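Local atomic coordinates of beta-1,4-mannanase (Cryptopygus antarcticus, PDB entry 4OOU), a protein that hydrolyses internal beta-1,4-mannosidic linkages in the backbones of mannans, galactomannans and glucomannans, releasing short manno-oligosaccharides. Residues N70-N78 and Y353-K364; Q143-N153 and F213-W224. All coordinates share one frame; numbering follows the deposited sequence.

Contact 1. Residues N70-N78 and Y353-K364; sequences NKVKASGGN and YSNQMYGMQALK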
loop_
_atom_site.group_PDB
_atom_site.type_symbol
_atom_site.label_atom_id
_atom_site.label_comp_id
_atom_site.label_asym_id
_atom_site.label_seq_id
_atom_site.Cartn_x
_atom_site.Cartn_y
_atom_site.Cartn_z
ATOM N N ASN A 70 0.544 -18.954 3.831
ATOM C CA ASN A 70 -0.308 -20.170 3.989
ATOM C C ASN A 70 -1.531 -19.944 4.837
ATOM O O ASN A 70 -2.638 -20.413 4.532
ATOM C CB ASN A 70 0.452 -21.359 4.603
ATOM C CG ASN A 70 1.672 -21.787 3.790
ATOM O OD1 ASN A 70 2.560 -22.478 4.314
ATOM N ND2 ASN A 70 1.732 -21.386 2.504
ATOM N N LYS A 71 -1.334 -19.209 5.924
ATOM C CA LYS A 71 -2.440 -18.890 6.851
ATOM C C LYS A 71 -3.522 -18.051 6.160
ATOM O O LYS A 71 -4.711 -18.174 6.439
ATOM C CB LYS A 71 -1.891 -18.240 8.141
ATOM C CG LYS A 71 -1.282 -19.282 9.062
ATOM C CD LYS A 71 -0.730 -18.714 10.370
ATOM C CE LYS A 71 -0.437 -19.817 11.394
ATOM N NZ LYS A 71 0.748 -20.626 11.020
ATOM N N VAL A 72 -3.111 -17.239 5.201
ATOM C CA VAL A 72 -4.074 -16.459 4.428
ATOM C C VAL A 72 -4.884 -17.369 3.484
ATOM O O VAL A 72 -6.095 -17.377 3.615
ATOM C CB VAL A 72 -3.388 -15.236 3.743
ATOM C CG1 VAL A 72 -4.269 -14.579 2.693
ATOM C CG2 VAL A 72 -2.961 -14.228 4.801
ATOM N N LYS A 73 -4.268 -18.134 2.564
ATOM C CA LYS A 73 -5.076 -19.029 1.667
ATOM C C LYS A 73 -6.003 -19.847 2.569
ATOM O O LYS A 73 -7.206 -19.851 2.366
ATOM C CB LYS A 73 -4.239 -19.939 0.756
ATOM N N ALA A 74 -5.456 -20.452 3.622
ATOM C CA ALA A 74 -6.286 -21.258 4.542
ATOM C C ALA A 74 -7.572 -20.515 4.970
ATOM O O ALA A 74 -8.666 -21.109 5.068
ATOM C CB ALA A 74 -5.473 -21.662 5.778
ATOM N N SER A 75 -7.459 -19.206 5.208
ATOM C CA SER A 75 -8.610 -18.459 5.732
ATOM C C SER A 75 -9.484 -17.858 4.656
ATOM O O SER A 75 -10.319 -17.004 4.943
ATOM C CB SER A 75 -8.160 -17.359 6.688
ATOM O OG SER A 75 -7.120 -17.780 7.552
ATOM N N GLY A 76 -9.297 -18.284 3.413
ATOM C CA GLY A 76 -10.028 -17.716 2.276
ATOM C C GLY A 76 -9.696 -16.270 1.936
ATOM O O GLY A 76 -10.485 -15.609 1.246
ATOM N N GLY A 77 -8.567 -15.764 2.436
ATOM C CA GLY A 77 -8.071 -14.413 2.081
ATOM C C GLY A 77 -7.284 -14.470 0.770
ATOM O O GLY A 77 -6.988 -15.557 0.257
ATOM N N ASN A 78 -6.946 -13.317 0.212
ATOM C CA ASN A 78 -6.314 -13.311 -1.117
ATOM C C ASN A 78 -5.252 -12.257 -1.340
ATOM O O ASN A 78 -4.868 -12.026 -2.464
ATOM C CB ASN A 78 -7.390 -13.172 -2.192
ATOM C CG ASN A 78 -7.979 -11.785 -2.257
ATOM O OD1 ASN A 78 -7.619 -10.903 -1.482
ATOM N ND2 ASN A 78 -8.895 -11.583 -3.185
ATOM N N TYR A 353 -3.066 -12.489 15.104
ATOM C CA TYR A 353 -3.070 -13.243 13.812
ATOM C C TYR A 353 -4.276 -14.186 13.702
ATOM O O TYR A 353 -4.771 -14.497 12.623
ATOM C CB TYR A 353 -1.762 -14.025 13.556
ATOM C CG TYR A 353 -1.573 -15.308 14.357
ATOM C CD1 TYR A 353 -2.318 -16.463 14.075
ATOM C CD2 TYR A 353 -0.620 -15.382 15.351
ATOM C CE1 TYR A 353 -2.143 -17.638 14.801
ATOM C CE2 TYR A 353 -0.444 -16.548 16.099
ATOM C CZ TYR A 353 -1.197 -17.677 15.828
ATOM O OH TYR A 353 -0.968 -18.826 16.582
ATOM N N SER A 354 -4.727 -14.670 14.841
ATOM C CA SER A 354 -5.854 -15.583 14.894
ATOM C C SER A 354 -7.207 -15.018 14.453
ATOM O O SER A 354 -7.925 -15.613 13.653
ATOM C CB SER A 354 -5.977 -16.173 16.305
ATOM O OG SER A 354 -5.492 -17.480 16.282
ATOM N N ASN A 355 -7.622 -13.911 15.007
ATOM C CA ASN A 355 -8.919 -13.495 14.636
ATOM C C ASN A 355 -8.811 -12.635 13.368
ATOM O O ASN A 355 -9.761 -12.523 12.617
ATOM C CB ASN A 355 -9.738 -12.971 15.856
ATOM C CG ASN A 355 -9.738 -11.473 16.004
ATOM O OD1 ASN A 355 -10.778 -10.881 16.062
ATOM N ND2 ASN A 355 -8.591 -10.879 16.133
ATOM N N GLN A 356 -7.637 -12.127 13.048
ATOM C CA GLN A 356 -7.414 -11.799 11.636
ATOM C C GLN A 356 -7.763 -12.963 10.695
ATOM O O GLN A 356 -8.343 -12.707 9.630
ATOM C CB GLN A 356 -6.005 -11.334 11.372
ATOM C CG GLN A 356 -5.803 -9.932 11.877
ATOM C CD GLN A 356 -4.418 -9.447 11.629
ATOM O OE1 GLN A 356 -4.099 -8.973 10.529
ATOM N NE2 GLN A 356 -3.573 -9.563 12.646
ATOM N N MET A 357 -7.466 -14.213 11.079
ATOM C CA MET A 357 -7.886 -15.369 10.253
ATOM C C MET A 357 -9.402 -15.567 10.303
ATOM O O MET A 357 -10.038 -15.856 9.283
ATOM C CB MET A 357 -7.167 -16.657 10.653
ATOM C CG MET A 357 -5.697 -16.712 10.281
ATOM S SD MET A 357 -4.980 -18.355 10.513
ATOM C CE MET A 357 -4.292 -18.235 12.148
ATOM N N TYR A 358 -9.978 -15.387 11.490
ATOM C CA TYR A 358 -11.418 -15.471 11.668
ATOM C C TYR A 358 -12.046 -14.498 10.689
ATOM O O TYR A 358 -12.883 -14.883 9.884
ATOM C CB TYR A 358 -11.824 -15.161 13.126
ATOM C CG TYR A 358 -13.301 -15.389 13.483
ATOM C CD1 TYR A 358 -14.005 -16.486 13.002
ATOM C CD2 TYR A 358 -13.973 -14.519 14.347
ATOM C CE1 TYR A 358 -15.342 -16.679 13.330
ATOM C CE2 TYR A 358 -15.303 -14.704 14.689
ATOM C CZ TYR A 358 -15.993 -15.786 14.178
ATOM O OH TYR A 358 -17.323 -15.988 14.526
ATOM N N GLY A 359 -11.610 -13.247 10.753
ATOM C CA GLY A 359 -12.087 -12.214 9.862
ATOM C C GLY A 359 -12.112 -12.624 8.401
ATOM O O GLY A 359 -13.158 -12.515 7.752
ATOM N N MET A 360 -10.997 -13.112 7.865
ATOM C CA MET A 360 -10.985 -13.456 6.431
ATOM C C MET A 360 -12.027 -14.533 6.090
ATOM O O MET A 360 -12.601 -14.516 4.987
ATOM C CB MET A 360 -9.587 -13.894 5.968
ATOM C CG MET A 360 -8.637 -12.735 5.690
ATOM S SD MET A 360 -6.934 -13.205 5.411
ATOM C CE MET A 360 -6.490 -13.707 7.066
ATOM N N GLN A 361 -12.264 -15.466 7.029
ATOM C CA GLN A 361 -13.245 -16.533 6.824
ATOM C C GLN A 361 -14.603 -15.926 6.485
ATOM O O GLN A 361 -15.402 -16.528 5.759
ATOM C CB GLN A 361 -13.400 -17.425 8.064
ATOM C CG GLN A 361 -12.372 -18.538 8.209
ATOM C CD GLN A 361 -12.348 -19.152 9.612
ATOM O OE1 GLN A 361 -13.400 -19.344 10.245
ATOM N NE2 GLN A 361 -11.140 -19.444 10.113
ATOM N N ALA A 362 -14.882 -14.735 7.014
ATOM C CA ALA A 362 -16.167 -14.129 6.753
ATOM C C ALA A 362 -16.407 -14.023 5.257
ATOM O O ALA A 362 -17.555 -13.994 4.821
ATOM C CB ALA A 362 -16.274 -12.753 7.402
ATOM N N LEU A 363 -15.358 -13.928 4.456
ATOM C CA LEU A 363 -15.607 -13.828 3.012
ATOM C C LEU A 363 -15.200 -15.077 2.188
ATOM O O LEU A 363 -15.225 -15.024 0.972
ATOM C CB LEU A 363 -14.979 -12.544 2.448
ATOM C CG LEU A 363 -15.422 -11.220 3.107
ATOM C CD1 LEU A 363 -14.498 -10.079 2.695
ATOM C CD2 LEU A 363 -16.878 -10.872 2.771
ATOM N N LYS A 364 -14.877 -16.190 2.843
ATOM C CA LYS A 364 -14.415 -17.388 2.140
ATOM C C LYS A 364 -15.142 -17.621 0.796
ATOM O O LYS A 364 -14.526 -17.563 -0.262
ATOM C CB LYS A 364 -14.513 -18.630 3.037
ATOM C CG LYS A 364 -13.293 -19.555 3.013
ATOM C CD LYS A 364 -13.388 -20.570 4.158
ATOM C CE LYS A 364 -12.044 -21.174 4.553
ATOM N NZ LYS A 364 -11.496 -22.077 3.494
HETATM O O HOH W 1 -11.952 -17.055 -0.594
HETATM O O HOH W 2 -11.730 -13.194 2.593
#
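Two bare glycines, G76 and G77, let M360 and K364 close onto the turn that ends helix 58-74. A CB on G77 would run into M360 SD, which sits 3.7 Å from G77 CA, and one on G76 would hit the aliphatic chain of K364, whose CG lies 3.8 Å from G76 CA. G76 has positive phi and is the C' residue of a Schellman motif, made by G77 N to V72 O and G76 N to K73 O. S75 turns its hydroxyl back along its own chain: with chi1 at -41° OG stays beside the backbone N and donates to K71 O at 2.7 Å, while CB rests on M360 CB at 3.8 Å. The same OG is backed by M357 CG, and the M357 chain, bent at chi3, carries SD to 3.9 Å from K71 CB and CE to the edge of the Y353 ring. K71 gives only its methylenes here; its NZ pairs with D67. Polar backbone is joined by water: one bridges G76 O and M360 O, another G76 O and K364 O. K364 NZ adds a weak direct bond to A74 O. The axes of 70-74 and 353-361 run the same way, 35° apart, as neighbours do outside a TIM barrel; these helices are the first and last of the ring, following the paired strands 35-43 and 337-340.

Contact 2. Residues Q143-N153 and F213-W224; sequences QNLFWDESKLN and FPMKQILKTINW
The ring of F146 is filled on both faces: F213 stacks face to face on one, centroids 3.8 Å apart and planes inclined by 29°, and T221 CG2 lies over the other, 4.1 Å from the centroid. T221 is held for this by its hydroxyl, which donates to Q217 O at 2.8 Å from above the carbonyl plane; with OG1 so fixed, chi1 of -61° leaves the methyl on the ring. With an alanine at F146, F213 would probably lose its stacking partner and T221 CG2 its support, opening a gap between the 143-153 segment and helix 215-232. Further out, W147 spreads across the start of that helix: Q217 CG stands over its six-membered ring, 4.0 Å from the centre, and CH2 meets P214 CD at 3.5 Å. On the other flank L152 CD2 reaches W224 CB at 4.1 Å. The polar edge follows. E149, extended beyond CG, crosses W224 at about a right angle, its OE1 near the edge of the indole at CH2, and OE2 takes a salt bridge from K220 NZ at 2.8 Å on the anti side of the carboxylate. W224 also has a cation-pi partner in K269. D148 OD1 caps helix 149-167, accepting from K151 N and, weakly, S150 N, and also bonds S150 OG at 2.6 Å. W147 to K151 all bind substrate; the chemistry is consistent with this turn and helix start being held by the F146 stack and the E149-K220 ion pair, while the cap orders the helix's first residues.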
loop_
_atom_site.group_PDB
_atom_site.type_symbol
_atom_site.label_atom_id
_atom_site.label_comp_id
_atom_site.label_asym_id
_atom_site.label_seq_id
_atom_site.Cartn_x
_atom_site.Cartn_y
_atom_site.Cartn_z
ATOM N N GLN A 143 15.372 10.586 3.397
ATOM C CA GLN A 143 14.844 11.938 3.520
ATOM C C GLN A 143 15.298 12.798 2.341
ATOM O O GLN A 143 14.497 13.529 1.770
ATOM C CB GLN A 143 15.276 12.559 4.826
ATOM C CG GLN A 143 14.571 11.951 6.014
ATOM C CD GLN A 143 15.202 12.339 7.325
ATOM O OE1 GLN A 143 15.875 13.341 7.412
ATOM N NE2 GLN A 143 14.991 11.527 8.357
ATOM N N ASN A 144 16.562 12.683 1.948
ATOM C CA ASN A 144 17.067 13.500 0.849
ATOM C C ASN A 144 16.548 13.074 -0.521
ATOM O O ASN A 144 16.665 13.828 -1.468
ATOM C CB ASN A 144 18.604 13.546 0.839
ATOM C CG ASN A 144 19.195 14.257 2.071
ATOM O OD1 ASN A 144 20.224 13.818 2.593
ATOM N ND2 ASN A 144 18.547 15.347 2.537
ATOM N N LEU A 145 15.970 11.881 -0.633
ATOM C CA LEU A 145 15.303 11.495 -1.879
ATOM C C LEU A 145 14.127 12.434 -2.204
ATOM O O LEU A 145 13.819 12.669 -3.369
ATOM C CB LEU A 145 14.840 10.035 -1.820
ATOM C CG LEU A 145 15.763 8.939 -2.378
ATOM C CD1 LEU A 145 17.256 9.257 -2.320
ATOM C CD2 LEU A 145 15.468 7.623 -1.668
ATOM N N PHE A 146 13.480 12.960 -1.170
ATOM C CA PHE A 146 12.426 13.965 -1.337
ATOM C C PHE A 146 12.893 15.311 -1.869
ATOM O O PHE A 146 12.105 16.019 -2.475
ATOM C CB PHE A 146 11.692 14.190 -0.024
ATOM C CG PHE A 146 10.826 13.050 0.345
ATOM C CD1 PHE A 146 11.310 12.024 1.113
ATOM C CD2 PHE A 146 9.554 12.952 -0.169
ATOM C CE1 PHE A 146 10.515 10.937 1.420
ATOM C CE2 PHE A 146 8.744 11.875 0.136
ATOM C CZ PHE A 146 9.224 10.866 0.937
ATOM N N TRP A 147 14.152 15.675 -1.648
ATOM C CA TRP A 147 14.620 16.980 -2.061
ATOM C C TRP A 147 15.547 16.989 -3.302
ATOM O O TRP A 147 15.448 17.898 -4.133
ATOM C CB TRP A 147 15.296 17.639 -0.891
ATOM C CG TRP A 147 14.424 17.842 0.310
ATOM C CD1 TRP A 147 14.345 17.034 1.390
ATOM C CD2 TRP A 147 13.543 18.944 0.569
ATOM N NE1 TRP A 147 13.469 17.554 2.321
ATOM C CE2 TRP A 147 12.971 18.732 1.843
ATOM C CE3 TRP A 147 13.186 20.099 -0.152
ATOM C CZ2 TRP A 147 12.055 19.616 2.416
ATOM C CZ3 TRP A 147 12.269 20.984 0.414
ATOM C CH2 TRP A 147 11.719 20.739 1.696
ATOM N N ASP A 148 16.401 15.971 -3.446
ATOM C CA ASP A 148 17.485 15.959 -4.449
ATOM C C ASP A 148 17.139 15.177 -5.720
ATOM O O ASP A 148 17.215 13.946 -5.748
ATOM C CB ASP A 148 18.745 15.371 -3.804
ATOM C CG ASP A 148 20.014 15.646 -4.586
ATOM O OD1 ASP A 148 20.072 15.464 -5.825
ATOM O OD2 ASP A 148 20.992 16.010 -3.923
ATOM N N GLU A 149 16.818 15.902 -6.786
ATOM C CA GLU A 149 16.437 15.285 -8.046
ATOM C C GLU A 149 17.449 14.255 -8.546
ATOM O O GLU A 149 17.048 13.255 -9.127
ATOM C CB GLU A 149 16.214 16.341 -9.132
ATOM C CG GLU A 149 15.148 17.381 -8.809
ATOM C CD GLU A 149 14.633 18.133 -10.028
ATOM O OE1 GLU A 149 15.152 17.937 -11.166
ATOM O OE2 GLU A 149 13.682 18.931 -9.833
ATOM N N SER A 150 18.749 14.479 -8.343
ATOM C CA SER A 150 19.778 13.520 -8.849
ATOM C C SER A 150 19.835 12.252 -8.006
ATOM O O SER A 150 20.016 11.145 -8.540
ATOM C CB SER A 150 21.184 14.156 -8.948
ATOM O OG SER A 150 21.649 14.636 -7.692
ATOM N N LYS A 151 19.673 12.422 -6.694
ATOM C CA LYS A 151 19.742 11.306 -5.772
ATOM C C LYS A 151 18.526 10.408 -5.930
ATOM O O LYS A 151 18.616 9.192 -5.753
ATOM C CB LYS A 151 19.871 11.814 -4.328
ATOM C CG LYS A 151 21.214 12.475 -3.972
ATOM C CD LYS A 151 21.234 13.022 -2.542
ATOM C CE LYS A 151 22.592 13.630 -2.161
ATOM N NZ LYS A 151 22.644 14.220 -0.791
ATOM N N LEU A 152 17.384 10.996 -6.276
ATOM C CA LEU A 152 16.160 10.212 -6.543
ATOM C C LEU A 152 16.304 9.350 -7.768
ATOM O O LEU A 152 15.915 8.163 -7.759
ATOM C CB LEU A 152 14.944 11.122 -6.729
ATOM C CG LEU A 152 13.547 10.474 -6.844
ATOM C CD1 LEU A 152 13.328 9.293 -5.913
ATOM C CD2 LEU A 152 12.494 11.524 -6.557
ATOM N N ASN A 153 16.868 9.950 -8.819
ATOM C CA ASN A 153 17.166 9.199 -10.014
ATOM C C ASN A 153 18.169 8.071 -9.760
ATOM O O ASN A 153 18.147 7.063 -10.474
ATOM C CB ASN A 153 17.664 10.099 -11.155
ATOM C CG ASN A 153 16.540 10.897 -11.806
ATOM O OD1 ASN A 153 15.560 10.334 -12.317
ATOM N ND2 ASN A 153 16.686 12.221 -11.798
ATOM N N PHE A 213 8.616 17.066 5.267
ATOM C CA PHE A 213 8.363 17.298 3.854
ATOM C C PHE A 213 7.085 18.117 3.606
ATOM O O PHE A 213 6.023 17.809 4.150
ATOM C CB PHE A 213 8.189 15.970 3.125
ATOM C CG PHE A 213 9.174 14.903 3.526
ATOM C CD1 PHE A 213 10.514 15.028 3.208
ATOM C CD2 PHE A 213 8.747 13.752 4.179
ATOM C CE1 PHE A 213 11.408 14.049 3.562
ATOM C CE2 PHE A 213 9.651 12.769 4.530
ATOM C CZ PHE A 213 10.983 12.920 4.226
ATOM N N PRO A 214 7.169 19.144 2.752
ATOM C CA PRO A 214 5.947 19.765 2.299
ATOM C C PRO A 214 5.226 18.902 1.250
ATOM O O PRO A 214 5.867 18.177 0.445
ATOM C CB PRO A 214 6.432 21.077 1.682
ATOM C CG PRO A 214 7.812 21.275 2.203
ATOM C CD PRO A 214 8.351 19.896 2.317
ATOM N N MET A 215 3.897 18.986 1.255
ATOM C CA MET A 215 3.110 18.205 0.327
ATOM C C MET A 215 3.711 18.250 -1.054
ATOM O O MET A 215 3.720 17.238 -1.754
ATOM C CB MET A 215 1.689 18.714 0.258
ATOM C CG MET A 215 0.738 17.725 -0.374
ATOM S SD MET A 215 0.332 16.429 0.784
ATOM C CE MET A 215 0.664 15.054 -0.300
ATOM N N LYS A 216 4.218 19.411 -1.458
ATOM C CA LYS A 216 4.777 19.513 -2.792
ATOM C C LYS A 216 5.883 18.478 -3.014
ATOM O O LYS A 216 5.898 17.811 -4.043
ATOM C CB LYS A 216 5.299 20.920 -3.116
ATOM C CG LYS A 216 5.914 20.962 -4.522
ATOM C CD LYS A 216 6.148 22.350 -5.095
ATOM C CE LYS A 216 6.424 22.207 -6.582
ATOM N NZ LYS A 216 6.831 23.491 -7.194
ATOM N N GLN A 217 6.815 18.358 -2.075
ATOM C CA GLN A 217 7.905 17.394 -2.248
ATOM C C GLN A 217 7.381 15.981 -2.156
ATOM O O GLN A 217 7.722 15.137 -3.003
ATOM C CB GLN A 217 9.033 17.610 -1.256
ATOM C CG GLN A 217 9.679 18.982 -1.373
ATOM C CD GLN A 217 10.147 19.271 -2.778
ATOM O OE1 GLN A 217 10.985 18.552 -3.333
ATOM N NE2 GLN A 217 9.590 20.326 -3.378
ATOM N N ILE A 218 6.523 15.722 -1.170
ATOM C CA ILE A 218 5.848 14.412 -1.105
ATOM C C ILE A 218 5.294 13.993 -2.465
ATOM O O ILE A 218 5.628 12.922 -2.958
ATOM C CB ILE A 218 4.687 14.349 -0.085
ATOM C CG1 ILE A 218 5.227 14.427 1.360
ATOM C CG2 ILE A 218 3.883 13.067 -0.316
ATOM C CD1 ILE A 218 4.176 14.492 2.439
ATOM N N LEU A 219 4.455 14.847 -3.053
ATOM C CA LEU A 219 3.736 14.531 -4.302
ATOM C C LEU A 219 4.644 14.445 -5.503
ATOM O O LEU A 219 4.391 13.634 -6.395
ATOM C CB LEU A 219 2.636 15.577 -4.598
ATOM C CG LEU A 219 1.472 15.603 -3.603
ATOM C CD1 LEU A 219 0.549 16.768 -3.888
ATOM C CD2 LEU A 219 0.722 14.280 -3.658
ATOM N N LYS A 220 5.671 15.294 -5.533
ATOM C CA LYS A 220 6.672 15.251 -6.586
ATOM C C LYS A 220 7.428 13.922 -6.477
ATOM O O LYS A 220 7.671 13.205 -7.469
ATOM C CB LYS A 220 7.648 16.405 -6.415
ATOM C CG LYS A 220 8.661 16.505 -7.549
ATOM C CD LYS A 220 10.025 16.975 -7.071
ATOM C CE LYS A 220 10.789 17.597 -8.212
ATOM N NZ LYS A 220 12.051 18.149 -7.694
ATOM N N THR A 221 7.801 13.590 -5.250
ATOM C CA THR A 221 8.545 12.368 -5.036
ATOM C C THR A 221 7.730 11.155 -5.463
ATOM O O THR A 221 8.247 10.269 -6.170
ATOM C CB THR A 221 8.994 12.267 -3.586
ATOM O OG1 THR A 221 9.846 13.372 -3.323
ATOM C CG2 THR A 221 9.745 10.993 -3.334
ATOM N N ILE A 222 6.452 11.117 -5.096
ATOM C CA ILE A 222 5.688 9.936 -5.468
ATOM C C ILE A 222 5.354 9.951 -6.980
ATOM O O ILE A 222 5.376 8.910 -7.627
ATOM C CB ILE A 222 4.571 9.457 -4.429
ATOM C CG1 ILE A 222 3.325 8.936 -5.130
ATOM C CG2 ILE A 222 4.188 10.448 -3.304
ATOM C CD1 ILE A 222 2.262 9.972 -5.280
ATOM N N ASN A 223 5.157 11.129 -7.550
ATOM C CA ASN A 223 4.973 11.265 -9.005
ATOM C C ASN A 223 6.145 10.668 -9.790
ATOM O O ASN A 223 5.948 9.769 -10.625
ATOM C CB ASN A 223 4.767 12.746 -9.375
ATOM C CG ASN A 223 4.548 12.975 -10.869
ATOM O OD1 ASN A 223 5.232 13.813 -11.474
ATOM N ND2 ASN A 223 3.581 12.247 -11.465
ATOM N N TRP A 224 7.358 11.120 -9.476
ATOM C CA TRP A 224 8.532 10.611 -10.167
ATOM C C TRP A 224 8.635 9.108 -10.016
ATOM O O TRP A 224 8.977 8.410 -10.976
ATOM C CB TRP A 224 9.820 11.235 -9.650
ATOM C CG TRP A 224 10.053 12.618 -10.113
ATOM C CD1 TRP A 224 9.125 13.585 -10.255
ATOM C CD2 TRP A 224 11.313 13.214 -10.457
ATOM N NE1 TRP A 224 9.707 14.745 -10.666
ATOM C CE2 TRP A 224 11.053 14.555 -10.797
ATOM C CE3 TRP A 224 12.638 12.746 -10.508
ATOM C CZ2 TRP A 224 12.065 15.452 -11.194
ATOM C CZ3 TRP A 224 13.655 13.638 -10.912
ATOM C CH2 TRP A 224 13.354 14.978 -11.243
#

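Overall arrangement
Both contacts pair neighbouring helices on the outside of one TIM barrel, but across the molecule from each other: their centres are 37 Å apart and their nearest atoms about 23 Å. All of contact 2 falls within the chain between the two halves of contact 1. Contact 1 joins helix 58-74, near the start of the chain, to helix 353-361, near its end. Contact 2 lies midway round, between the 143-153 segment, where helix 149-167 begins after strand 126-133, and helix 215-232, which comes after strands 173-177 and 179-180. Contact 1 is thus structural closure of the barrel, while contact 2 carries substrate-binding residues of the mannan cleft.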